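PDB 2WLR: thiosulfate sulfurtransferase YnjE from Escherichia coli, which catalyses the transfer of sulfur from thiosulfate to cyanide, giving thiocyanate and sulfite, as a monomeric periplasmic rhodanese. Local coordinates for residues 218-223 with 374-379. Sequence-based numbering, arbitrary orientation.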
loop_
_atom_site.group_PDB
_atom_site.type_symbol
_atom_site.label_atom_id
_atom_site.label_comp_id
_atom_site.label_asym_id
_atom_site.label_seq_id
_atom_site.Cartn_x
_atom_site.Cartn_y
_atom_site.Cartn_z
ATOM N N ARG A 218 -2.108 1.685 -10.056
ATOM C CA ARG A 218 -3.067 2.155 -11.045
ATOM C C ARG A 218 -3.434 1.049 -11.995
ATOM O O ARG A 218 -4.619 0.806 -12.255
ATOM C CB ARG A 218 -2.480 3.373 -11.765
ATOM C CG ARG A 218 -3.319 3.863 -12.950
ATOM C CD ARG A 218 -4.686 4.345 -12.557
ATOM N NE ARG A 218 -5.252 5.185 -13.616
ATOM C CZ ARG A 218 -6.494 5.665 -13.649
ATOM N NH1 ARG A 218 -7.379 5.353 -12.721
ATOM N NH2 ARG A 218 -6.863 6.443 -14.687
ATOM N N VAL A 219 -2.410 0.381 -12.535
ATOM C CA VAL A 219 -2.644 -0.739 -13.442
ATOM C C VAL A 219 -3.390 -1.836 -12.692
ATOM O O VAL A 219 -4.336 -2.422 -13.206
ATOM C CB VAL A 219 -1.339 -1.267 -14.025
ATOM C CG1 VAL A 219 -1.565 -2.488 -14.911
ATOM C CG2 VAL A 219 -0.636 -0.177 -14.831
ATOM N N ALA A 220 -2.988 -2.117 -11.457
ATOM C CA ALA A 220 -3.614 -3.170 -10.702
ATOM C C ALA A 220 -5.082 -2.952 -10.482
ATOM O O ALA A 220 -5.875 -3.891 -10.620
ATOM C CB ALA A 220 -2.898 -3.340 -9.332
ATOM N N GLN A 221 -5.474 -1.761 -10.044
ATOM C CA GLN A 221 -6.861 -1.511 -9.728
ATOM C C GLN A 221 -7.720 -1.645 -10.993
ATOM O O GLN A 221 -8.841 -2.170 -10.949
ATOM C CB GLN A 221 -7.025 -0.142 -9.064
ATOM C CG GLN A 221 -8.455 0.211 -8.589
ATOM C CD GLN A 221 -9.349 0.791 -9.687
ATOM O OE1 GLN A 221 -8.875 1.151 -10.731
ATOM N NE2 GLN A 221 -10.661 0.833 -9.438
ATOM N N ILE A 222 -7.185 -1.183 -12.132
ATOM C CA ILE A 222 -7.915 -1.284 -13.397
ATOM C C ILE A 222 -8.066 -2.758 -13.814
ATOM O O ILE A 222 -9.125 -3.182 -14.262
ATOM C CB ILE A 222 -7.251 -0.424 -14.481
ATOM C CG1 ILE A 222 -7.550 1.050 -14.197
ATOM C CG2 ILE A 222 -7.805 -0.775 -15.884
ATOM C CD1 ILE A 222 -6.647 2.020 -14.919
HETATM N N MSE A 223 -7.040 -3.561 -13.561
HETATM C CA MSE A 223 -7.162 -5.008 -13.813
HETATM C C MSE A 223 -8.196 -5.673 -12.939
HETATM O O MSE A 223 -8.931 -6.570 -13.398
HETATM C CB MSE A 223 -5.826 -5.707 -13.638
HETATM C CG MSE A 223 -4.856 -5.371 -14.736
HETATM SE SE MSE A 223 -3.258 -6.461 -14.594
HETATM C CE MSE A 223 -2.393 -5.765 -16.249
ATOM N N THR A 374 -3.881 3.789 -2.510
ATOM C CA THR A 374 -4.667 3.667 -1.291
ATOM C C THR A 374 -5.754 2.618 -1.421
ATOM O O THR A 374 -6.040 1.921 -0.441
ATOM C CB THR A 374 -5.293 4.984 -0.804
ATOM O OG1 THR A 374 -6.001 5.630 -1.853
ATOM C CG2 THR A 374 -4.181 5.919 -0.324
ATOM N N PHE A 375 -6.373 2.518 -2.602
ATOM C CA PHE A 375 -7.324 1.437 -2.841
ATOM C C PHE A 375 -6.676 0.082 -2.580
ATOM O O PHE A 375 -7.255 -0.787 -1.903
ATOM C CB PHE A 375 -7.831 1.459 -4.270
ATOM C CG PHE A 375 -8.646 0.265 -4.646
ATOM C CD1 PHE A 375 -8.028 -0.846 -5.157
ATOM C CD2 PHE A 375 -10.020 0.270 -4.531
ATOM C CE1 PHE A 375 -8.770 -1.962 -5.526
ATOM C CE2 PHE A 375 -10.750 -0.858 -4.894
ATOM C CZ PHE A 375 -10.101 -1.965 -5.404
HETATM N N MSE A 376 -5.492 -0.146 -3.147
HETATM C CA MSE A 376 -4.825 -1.437 -2.936
HETATM C C MSE A 376 -4.497 -1.707 -1.482
HETATM O O MSE A 376 -4.646 -2.828 -1.024
HETATM C CB MSE A 376 -3.598 -1.590 -3.836
HETATM C CG MSE A 376 -3.873 -1.564 -5.325
HETATM SE SE MSE A 376 -4.973 -3.058 -5.934
HETATM C CE MSE A 376 -3.584 -4.458 -5.855
ATOM N N TYR A 377 -4.039 -0.697 -0.755
ATOM C CA TYR A 377 -3.809 -0.862 0.684
ATOM C C TYR A 377 -5.118 -1.179 1.445
ATOM O O TYR A 377 -5.166 -2.118 2.210
ATOM C CB TYR A 377 -3.126 0.359 1.265
ATOM C CG TYR A 377 -1.737 0.652 0.722
ATOM C CD1 TYR A 377 -0.964 -0.356 0.100
ATOM C CD2 TYR A 377 -1.219 1.935 0.768
ATOM C CE1 TYR A 377 0.288 -0.097 -0.394
ATOM C CE2 TYR A 377 0.052 2.185 0.280
ATOM C CZ TYR A 377 0.784 1.162 -0.301
ATOM O OH TYR A 377 2.044 1.440 -0.796
ATOM N N ALA A 378 -6.184 -0.421 1.192
ATOM C CA ALA A 378 -7.463 -0.678 1.861
ATOM C C ALA A 378 -8.005 -2.062 1.544
ATOM O O ALA A 378 -8.541 -2.722 2.390
ATOM C CB ALA A 378 -8.487 0.391 1.433
ATOM N N ARG A 379 -7.830 -2.512 0.298
ATOM C CA ARG A 379 -8.201 -3.859 -0.099
ATOM C C ARG A 379 -7.436 -4.910 0.728
ATOM O O ARG A 379 -8.042 -5.836 1.292
ATOM C CB ARG A 379 -7.930 -4.029 -1.588
ATOM C CG ARG A 379 -8.212 -5.421 -2.124
ATOM C CD ARG A 379 -7.877 -5.499 -3.600
ATOM N NE ARG A 379 -7.902 -6.849 -4.177
ATOM C CZ ARG A 379 -6.847 -7.534 -4.608
ATOM N NH1 ARG A 379 -5.605 -7.093 -4.469
ATOM N NH2 ARG A 379 -7.042 -8.739 -5.143
#
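R379 N donates to F375 O at 2.9 Å, a regular bond within helix 369-380 that holds the turn from which F375 and M376 reach Q221 and A220 of helix 213-226. The short axes stay 9.8 Å apart at their closest and run at 62° to each other, so side chains fill most of the gap. Q221 CG lies over one face of the F375 ring, 3.8 Å from its centroid and close to the ring normal, and comes nearest to CD1 at 3.6 Å: a CH-pi contact shifted toward the rim. An anti chi1 (-176°) carries this methylene over the ring, and the bend at chi2 then turns the amide, whose plane stands 89° from that of the phenyl. Beside this pair, the selenomethionine M376 folds at both chi2 and chi3 and brings its terminal CE to the methyl of A220, 3.7 Å from CB. SE sits 4.0 Å from the same CB and also lies in the plane of the F375 ring, at its edge, so M376 packs against both its sequence neighbour and the facing helix. L233 adjoins A220 and M376, while V388 adjoins Q221 and F375, extending the apolar layer. Two polar bonds join the domains beside it, R218 to D390 as a salt bridge and R379 NH1 to V231 O; E178 is the second partner of R218. The helices occupy equivalent places in the second and third rhodanese domains, each following the central strand of its parallel sheet. Helix 369-380 begins just after the persulfide-forming C365 and carries R370, a probable substrate ligand, about 10 Å from F375, side chain to side chain. Methylene, methyl, selenium and phenyl thus make a buried domain interface closed by dispersion and shape.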